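Local coordinates for structure-specific endonuclease subunit slx1 (PDB 4ZDT), which is the catalytic subunit of the Slx1-Slx4 structure-specific endonuclease, cutting branched DNA near junctions during repair and recombination, here represented by its zinc-binding RING finger domain, at the interface of chains A and B. Sequence-based numbering; all coordinates share one arbitrary frame. Chains: chain A, Structure-specific endonuclease subunit slx1; chain B, Structure-specific endonuclease subunit slx4.

Contact 1: the interface of chains A and B. Residues chain A 37, 48-49, 63, 67; chain B 28-29, 31.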
ATOM      1  N   ALA A  37      -3.990   5.494  -1.642  1.00 24.42           N
ATOM      2  CA  ALA A  37      -4.228   4.057  -1.745  1.00 25.09           C
ATOM      3  C   ALA A  37      -5.490   3.665  -0.975  1.00 25.81           C
ATOM      4  O   ALA A  37      -6.378   2.977  -1.502  1.00 25.11           O
ATOM      5  CB  ALA A  37      -3.012   3.273  -1.253  1.00 25.32           C
ATOM      6  N   LEU A  48      -2.790  -3.251  -2.299  1.00 23.57           N
ATOM      7  CA  LEU A  48      -2.241  -2.629  -3.508  1.00 22.95           C
ATOM      8  C   LEU A  48      -3.364  -2.251  -4.476  1.00 22.86           C
ATOM      9  O   LEU A  48      -4.014  -3.126  -5.048  1.00 22.36           O
ATOM     10  CB  LEU A  48      -1.268  -3.590  -4.199  1.00 23.37           C
ATOM     11  CG  LEU A  48      -0.596  -3.164  -5.515  1.00 23.97           C
ATOM     12  CD1 LEU A  48       0.187  -1.876  -5.338  1.00 24.16           C
ATOM     13  CD2 LEU A  48       0.346  -4.270  -5.944  1.00 25.37           C
ATOM     14  N   PRO A  49      -3.604  -0.942  -4.663  1.00 23.17           N
ATOM     15  CA  PRO A  49      -4.610  -0.553  -5.649  1.00 23.04           C
ATOM     16  C   PRO A  49      -4.227  -0.988  -7.059  1.00 22.54           C
ATOM     17  O   PRO A  49      -3.043  -1.017  -7.399  1.00 22.09           O
ATOM     18  CB  PRO A  49      -4.612   0.983  -5.575  1.00 23.79           C
ATOM     19  CG  PRO A  49      -4.021   1.296  -4.200  1.00 24.03           C
ATOM     20  CD  PRO A  49      -3.022   0.216  -3.954  1.00 23.25           C
ATOM     21  N   TRP A  63      -2.696   2.549 -10.727  1.00 21.25           N
ATOM     22  CA  TRP A  63      -1.936   2.965  -9.554  1.00 21.08           C
ATOM     23  C   TRP A  63      -0.598   3.559  -9.938  1.00 21.17           C
ATOM     24  O   TRP A  63      -0.193   4.603  -9.425  1.00 19.74           O
ATOM     25  CB  TRP A  63      -1.734   1.775  -8.587  1.00 21.20           C
ATOM     26  CG  TRP A  63      -0.941   2.156  -7.360  1.00 22.08           C
ATOM     27  CD1 TRP A  63       0.302   1.702  -6.996  1.00 21.63           C
ATOM     28  CD2 TRP A  63      -1.316   3.128  -6.376  1.00 21.84           C
ATOM     29  NE1 TRP A  63       0.712   2.317  -5.823  1.00 21.75           N
ATOM     30  CE2 TRP A  63      -0.267   3.191  -5.423  1.00 22.77           C
ATOM     31  CE3 TRP A  63      -2.442   3.944  -6.199  1.00 22.77           C
ATOM     32  CZ2 TRP A  63      -0.310   4.051  -4.317  1.00 23.39           C
ATOM     33  CZ3 TRP A  63      -2.488   4.795  -5.073  1.00 22.59           C
ATOM     34  CH2 TRP A  63      -1.426   4.838  -4.159  1.00 21.06           C
ATOM     35  N   LEU A  67       2.680   7.498  -9.528  1.00 22.82           N
ATOM     36  CA  LEU A  67       4.012   7.370  -8.944  1.00 23.86           C
ATOM     37  C   LEU A  67       5.125   8.079  -9.719  1.00 24.97           C
ATOM     38  O   LEU A  67       6.269   7.626  -9.670  1.00 24.98           O
ATOM     39  CB  LEU A  67       4.369   5.866  -8.773  1.00 23.43           C
ATOM     40  CG  LEU A  67       3.387   4.966  -8.006  1.00 24.63           C
ATOM     41  CD1 LEU A  67       3.851   3.520  -7.954  1.00 25.18           C
ATOM     42  CD2 LEU A  67       3.141   5.491  -6.592  1.00 25.87           C
TER
ATOM     43  N   ILE B  28       5.100  -1.871  -0.436  1.00 20.98           N
ATOM     44  CA  ILE B  28       4.091  -2.520  -1.278  1.00 21.61           C
ATOM     45  C   ILE B  28       3.571  -1.540  -2.337  1.00 22.11           C
ATOM     46  O   ILE B  28       3.489  -1.875  -3.517  1.00 21.96           O
ATOM     47  CB  ILE B  28       2.903  -3.037  -0.414  1.00 21.47           C
ATOM     48  CG1 ILE B  28       3.376  -4.196   0.489  1.00 22.43           C
ATOM     49  CG2 ILE B  28       1.678  -3.474  -1.287  1.00 22.10           C
ATOM     50  CD1 ILE B  28       2.375  -4.565   1.604  1.00 22.42           C
ATOM     51  N   LEU B  29       3.227  -0.335  -1.894  1.00 21.74           N
ATOM     52  CA  LEU B  29       2.672   0.688  -2.784  1.00 22.54           C
ATOM     53  C   LEU B  29       3.660   1.201  -3.837  1.00 22.74           C
ATOM     54  O   LEU B  29       3.255   1.875  -4.788  1.00 23.67           O
ATOM     55  CB  LEU B  29       2.107   1.854  -1.961  1.00 21.54           C
ATOM     56  CG  LEU B  29       0.926   1.544  -1.038  1.00 21.96           C
ATOM     57  CD1 LEU B  29       0.575   2.773  -0.159  1.00 22.62           C
ATOM     58  CD2 LEU B  29      -0.302   1.070  -1.825  1.00 21.16           C
ATOM     59  N   TYR B  31       5.975  -0.996  -5.213  1.00 25.87           N
ATOM     60  CA  TYR B  31       6.459  -2.235  -5.833  1.00 26.56           C
ATOM     61  C   TYR B  31       7.878  -2.641  -5.378  1.00 27.41           C
ATOM     62  O   TYR B  31       8.654  -3.179  -6.170  1.00 27.25           O
ATOM     63  CB  TYR B  31       6.384  -2.139  -7.387  1.00 26.85           C
ATOM     64  CG  TYR B  31       4.997  -1.745  -7.898  1.00 25.79           C
ATOM     65  CD1 TYR B  31       3.990  -2.703  -8.001  1.00 25.35           C
ATOM     66  CD2 TYR B  31       4.707  -0.436  -8.267  1.00 25.45           C
ATOM     67  CE1 TYR B  31       2.732  -2.361  -8.454  1.00 26.29           C
ATOM     68  CE2 TYR B  31       3.449  -0.083  -8.731  1.00 25.45           C
ATOM     69  CZ  TYR B  31       2.470  -1.035  -8.818  1.00 25.82           C
ATOM     70  OH  TYR B  31       1.221  -0.682  -9.268  1.00 26.85           O
TER
HETATM   71  O   HOH W   1      -1.046  -1.984  -8.956  1.00 26.70           O

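Contact 2: the interface of chains A and B. Residues chain A 33-34, 37, 41, 47, 49; chain B 25, 29.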
ATOM      1  N   LEU A  33       0.871   8.747  -0.324  1.00 24.08           N
ATOM      2  CA  LEU A  33       0.651   7.422  -0.936  1.00 24.16           C
ATOM      3  C   LEU A  33      -0.392   6.630  -0.188  1.00 24.57           C
ATOM      4  O   LEU A  33      -1.315   6.099  -0.797  1.00 23.98           O
ATOM      5  CB  LEU A  33       1.952   6.611  -0.989  1.00 23.63           C
ATOM      6  CG  LEU A  33       3.068   7.151  -1.881  1.00 24.65           C
ATOM      7  CD1 LEU A  33       4.366   6.398  -1.616  1.00 24.45           C
ATOM      8  CD2 LEU A  33       2.647   6.990  -3.368  1.00 26.92           C
ATOM      9  N   THR A  34      -0.245   6.544   1.142  1.00 24.73           N
ATOM     10  CA  THR A  34      -1.183   5.746   1.930  1.00 25.00           C
ATOM     11  C   THR A  34      -2.586   6.318   1.878  1.00 24.97           C
ATOM     12  O   THR A  34      -3.545   5.569   1.742  1.00 24.79           O
ATOM     13  CB  THR A  34      -0.713   5.538   3.394  1.00 25.04           C
ATOM     14  OG1 THR A  34      -0.414   6.813   3.970  1.00 25.73           O
ATOM     15  CG2 THR A  34       0.536   4.710   3.407  1.00 23.80           C
ATOM     16  N   ALA A  37      -3.990   5.494  -1.642  1.00 24.42           N
ATOM     17  CA  ALA A  37      -4.228   4.057  -1.745  1.00 25.09           C
ATOM     18  C   ALA A  37      -5.490   3.665  -0.975  1.00 25.81           C
ATOM     19  O   ALA A  37      -6.378   2.977  -1.502  1.00 25.11           O
ATOM     20  CB  ALA A  37      -3.012   3.273  -1.253  1.00 25.32           C
ATOM     21  N   LEU A  41      -8.898   1.617  -2.432  1.00 30.96           N
ATOM     22  CA  LEU A  41      -9.165   0.214  -2.055  1.00 32.73           C
ATOM     23  C   LEU A  41     -10.663  -0.114  -1.940  1.00 34.50           C
ATOM     24  O   LEU A  41     -11.427   0.679  -1.397  1.00 35.13           O
ATOM     25  CB  LEU A  41      -8.415  -0.153  -0.746  1.00 32.39           C
ATOM     26  CG  LEU A  41      -6.879  -0.115  -0.820  1.00 32.28           C
ATOM     27  CD1 LEU A  41      -6.227  -0.434   0.508  1.00 33.94           C
ATOM     28  CD2 LEU A  41      -6.318  -1.020  -1.909  1.00 31.77           C
ATOM     29  N   VAL A  47      -4.291  -4.452  -0.286  1.00 25.67           N
ATOM     30  CA  VAL A  47      -3.227  -3.523   0.099  1.00 24.53           C
ATOM     31  C   VAL A  47      -2.665  -2.705  -1.090  1.00 24.31           C
ATOM     32  O   VAL A  47      -2.143  -1.598  -0.898  1.00 23.27           O
ATOM     33  CB  VAL A  47      -2.066  -4.228   0.877  1.00 24.24           C
ATOM     34  CG1 VAL A  47      -2.509  -4.605   2.335  1.00 23.56           C
ATOM     35  CG2 VAL A  47      -1.531  -5.473   0.135  1.00 23.67           C
ATOM     36  N   PRO A  49      -3.604  -0.942  -4.663  1.00 23.17           N
ATOM     37  CA  PRO A  49      -4.610  -0.553  -5.649  1.00 23.04           C
ATOM     38  C   PRO A  49      -4.227  -0.988  -7.059  1.00 22.54           C
ATOM     39  O   PRO A  49      -3.043  -1.017  -7.399  1.00 22.09           O
ATOM     40  CB  PRO A  49      -4.612   0.983  -5.575  1.00 23.79           C
ATOM     41  CG  PRO A  49      -4.021   1.296  -4.200  1.00 24.03           C
ATOM     42  CD  PRO A  49      -3.022   0.216  -3.954  1.00 23.25           C
TER
ATOM     43  N   TRP B  25       3.745  -0.833   4.185  1.00 21.87           N
ATOM     44  CA  TRP B  25       2.718  -0.492   3.214  1.00 22.19           C
ATOM     45  C   TRP B  25       3.354   0.332   2.084  1.00 22.84           C
ATOM     46  O   TRP B  25       3.068   0.108   0.909  1.00 22.42           O
ATOM     47  CB  TRP B  25       1.548   0.234   3.860  1.00 21.75           C
ATOM     48  CG  TRP B  25       0.297   0.228   3.014  1.00 20.84           C
ATOM     49  CD1 TRP B  25       0.087  -0.475   1.848  1.00 22.51           C
ATOM     50  CD2 TRP B  25      -0.918   0.909   3.290  1.00 22.49           C
ATOM     51  NE1 TRP B  25      -1.177  -0.249   1.380  1.00 22.46           N
ATOM     52  CE2 TRP B  25      -1.818   0.602   2.243  1.00 22.32           C
ATOM     53  CE3 TRP B  25      -1.340   1.764   4.321  1.00 21.98           C
ATOM     54  CZ2 TRP B  25      -3.115   1.112   2.200  1.00 23.26           C
ATOM     55  CZ3 TRP B  25      -2.626   2.264   4.282  1.00 23.20           C
ATOM     56  CH2 TRP B  25      -3.502   1.947   3.224  1.00 24.53           C
ATOM     57  N   LEU B  29       3.227  -0.335  -1.894  1.00 21.74           N
ATOM     58  CA  LEU B  29       2.672   0.688  -2.784  1.00 22.54           C
ATOM     59  C   LEU B  29       3.660   1.201  -3.837  1.00 22.74           C
ATOM     60  O   LEU B  29       3.255   1.875  -4.788  1.00 23.67           O
ATOM     61  CB  LEU B  29       2.107   1.854  -1.961  1.00 21.54           C
ATOM     62  CG  LEU B  29       0.926   1.544  -1.038  1.00 21.96           C
ATOM     63  CD1 LEU B  29       0.575   2.773  -0.159  1.00 22.62           C
ATOM     64  CD2 LEU B  29      -0.302   1.070  -1.825  1.00 21.16           C
TER

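Contact 3: the interface of chains A and B. Residues chain A 45-46; chain B 13, 62.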
ATOM      1  N   CYS A  45      -9.168  -6.660   2.740  1.00 34.26           N
ATOM      2  CA  CYS A  45      -7.998  -7.505   2.561  1.00 32.91           C
ATOM      3  C   CYS A  45      -6.970  -6.905   1.585  1.00 31.60           C
ATOM      4  O   CYS A  45      -5.803  -7.274   1.612  1.00 30.87           O
ATOM      5  CB  CYS A  45      -8.439  -8.895   2.106  1.00 34.04           C
ATOM      6  SG  CYS A  45      -9.525  -8.834   0.648  0.60 34.94           S
ATOM      7  N   GLN A  46      -7.400  -5.985   0.722  1.00 30.20           N
ATOM      8  CA  GLN A  46      -6.506  -5.426  -0.303  1.00 29.24           C
ATOM      9  C   GLN A  46      -5.505  -4.431   0.267  1.00 27.50           C
ATOM     10  O   GLN A  46      -5.836  -3.654   1.173  1.00 27.06           O
ATOM     11  CB  GLN A  46      -7.304  -4.752  -1.430  1.00 30.09           C
ATOM     12  CG  GLN A  46      -8.188  -5.713  -2.272  1.00 34.43           C
ATOM     13  CD  GLN A  46      -7.423  -6.746  -3.134  1.00 39.87           C
ATOM     14  OE1 GLN A  46      -6.331  -6.484  -3.656  1.00 42.78           O
ATOM     15  NE2 GLN A  46      -8.035  -7.919  -3.312  1.00 41.83           N
TER
ATOM     16  N   SER B  13      -3.211  -7.974   6.216  1.00 22.80           N
ATOM     17  CA  SER B  13      -3.498  -6.714   5.534  1.00 22.90           C
ATOM     18  C   SER B  13      -3.815  -5.604   6.539  1.00 23.32           C
ATOM     19  O   SER B  13      -3.324  -4.471   6.393  1.00 23.07           O
ATOM     20  CB  SER B  13      -4.636  -6.872   4.523  1.00 23.17           C
ATOM     21  OG  SER B  13      -4.299  -7.843   3.523  1.00 22.60           O
ATOM     22  N   TYR B  62      -2.092 -10.993  -3.000  1.00 31.49           N
ATOM     23  CA  TYR B  62      -2.376  -9.548  -2.899  1.00 31.52           C
ATOM     24  C   TYR B  62      -1.329  -8.602  -3.510  1.00 31.61           C
ATOM     25  O   TYR B  62      -1.439  -7.389  -3.345  1.00 32.62           O
ATOM     26  CB  TYR B  62      -2.681  -9.160  -1.436  1.00 30.81           C
ATOM     27  CG  TYR B  62      -3.917  -9.860  -0.918  1.00 30.97           C
ATOM     28  CD1 TYR B  62      -5.195  -9.404  -1.254  1.00 29.49           C
ATOM     29  CD2 TYR B  62      -3.810 -11.001  -0.127  1.00 30.84           C
ATOM     30  CE1 TYR B  62      -6.334 -10.062  -0.810  1.00 31.29           C
ATOM     31  CE2 TYR B  62      -4.944 -11.669   0.329  1.00 31.44           C
ATOM     32  CZ  TYR B  62      -6.198 -11.202  -0.016  1.00 32.20           C
ATOM     33  OH  TYR B  62      -7.317 -11.865   0.436  1.00 32.52           O
TER
HETATM   34  O   HOH W   2      -3.700  -6.060  -2.693  1.00 22.31           O

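Contact 1: the interface of chains A and B
The RING finger of Slx1 meets Slx4 here at the end of helix 23-29, where A:Trp63, the first residue of 3-10 helix 63-66, faces the B:Leu29 carbonyl. The indole NE1 donates a hydrogen bond of 2.8 Å to B:Leu29 O, the backbone oxygen of the last residue in that helix. Its geometry is nearly straight, 170° at the hydrogen. The donor lies in the carbonyl plane on a lone pair, and the acceptor lies almost in the indole plane, a pairing of N-H edge with carbonyl that would help fix the ring's rotation. A chi1 of 180° points the A:Trp63 side chain away from its own amide nitrogen and carries the pyrrole edge toward Slx4, while A:Pro49 CG packs over one indole face toward its rim.

The B:Leu29 side chain inserts its CD2 branch between Slx1 groups: CD2 is 3.5 Å from A:Ala37 CB and 3.6 Å from A:Pro49 CD, and it also reaches A:Trp63 CZ2 at 3.9 Å. Beyond the helix end, B:Tyr31 crosses A:Trp63 obliquely, its phenol OH 3.4 Å from indole CD1. The tyrosine ring is flanked at both ortho positions of the phenol: CE2 meets A:Leu67 CD1, and CE1 meets A:Leu48 CD2 from a side chain running at about a right angle. Water 1, in the plane of the tyrosine ring, lies 2.6 Å from B:Tyr31 OH and 2.7 Å from A:Pro49 O, bridging the phenol to the Slx1 backbone.

Contact 2: the interface of chains A and B
B:Trp25, one turn before B:Leu29 on helix 23-29 of Slx4, lies between A:Val47 in a loop of the Slx1 RING finger and A:Thr34 on its helix 33-40. The indole bonds through its N-H edge and takes methyls on one face. At the edge, NE1 donates to the backbone oxygen of A:Val47 at 2.8 Å, with 171° at the hydrogen. The acceptor is only 4° out of the ring plane and the donor lies on a carbonyl lone pair; the bond uses both planar groups in their own planes, and turning either would probably weaken it. A chi1 of -162° swings the indole away from the backbone N, and a chi2 near zero sets the turn of its plane that puts NE1 before the carbonyl.

On the benzo part, A:Thr34 crosses the indole obliquely: its methyl CG2 lies above the plane just beyond the rim, 3.6 Å from CE3. B:Leu29 CD1 is on the same side, 3.8 Å above the plane toward the rim, an Slx4 methyl beside an Slx1 one. CD1 also approaches A:Thr34 CA at 4.0 Å, the leucine and threonine side chains meeting at about a right angle. A:Leu41 and B:Trp25 run past each other in opposite directions, bringing A:Leu41 CD1 to 3.9 Å from CZ2. The A:Val47 oxygen held by the indole N-H is also touched by a methyl, with B:Leu29 CD2 3.4 Å away.

Contact 3: the interface of chains A and B
The phenol ring of B:Tyr62 forms the apolar centre, packed against A:Cys45 and A:Gln46 of Slx1. A:Cys45 SG approaches ring carbon CE1 at 3.7 Å, and its CB lies 3.6 Å from the phenol OH. With chi1 at 53°, the sulfur comes in obliquely from the side of the face that A:Cys45 O covers. The A:Gln46 amide instead comes to the edge in the ring plane, CD 3.9 Å from CD1, with the two planes 62° apart. A bend at chi2 folds the glutamine chain back to reach it. Over one face, A:Cys45 O sits 3.6 Å above the ring, offset toward the rim. Cutting B:Tyr62 back to an alanine is likely to open a gap beside the cysteine sulfur and take away the ring edge against which the glutamine amide packs, leaving it held less firmly.

At the polar rim, B:Ser13 OG donates to A:Cys45 O over 2.5 Å, tilted 28° from the carbonyl plane. Water 2 bridges the glutamine OE1, at 2.8 Å, to the backbone oxygen of B:Tyr62. The site joins one Slx1 loop to two Slx4 helices: B:Ser13 lies within helix 3-18, and B:Tyr62 ends helix 52-62.

Contacts 1 and 2 are halves of one patch: their C-alpha centres are about 5 Å apart, and they share A:Ala37, A:Pro49 and B:Leu29. Slx4 helix 23-29 serves both, with B:Tyr31 just beyond its end joining contact 1. Contact 3 is a separate outpost, its centre about 12 Å from that of contact 1 and 10 Å from that of contact 2, and uses Slx4 helices 3-18 and 52-62. On Slx1, the chain from A:Cys45 to A:Pro49 passes through all three, so one loop follows the Slx4 surface. This spread over three helices would help fix the relative orientation of the subunits in the Slx1-Slx4 heterodimer.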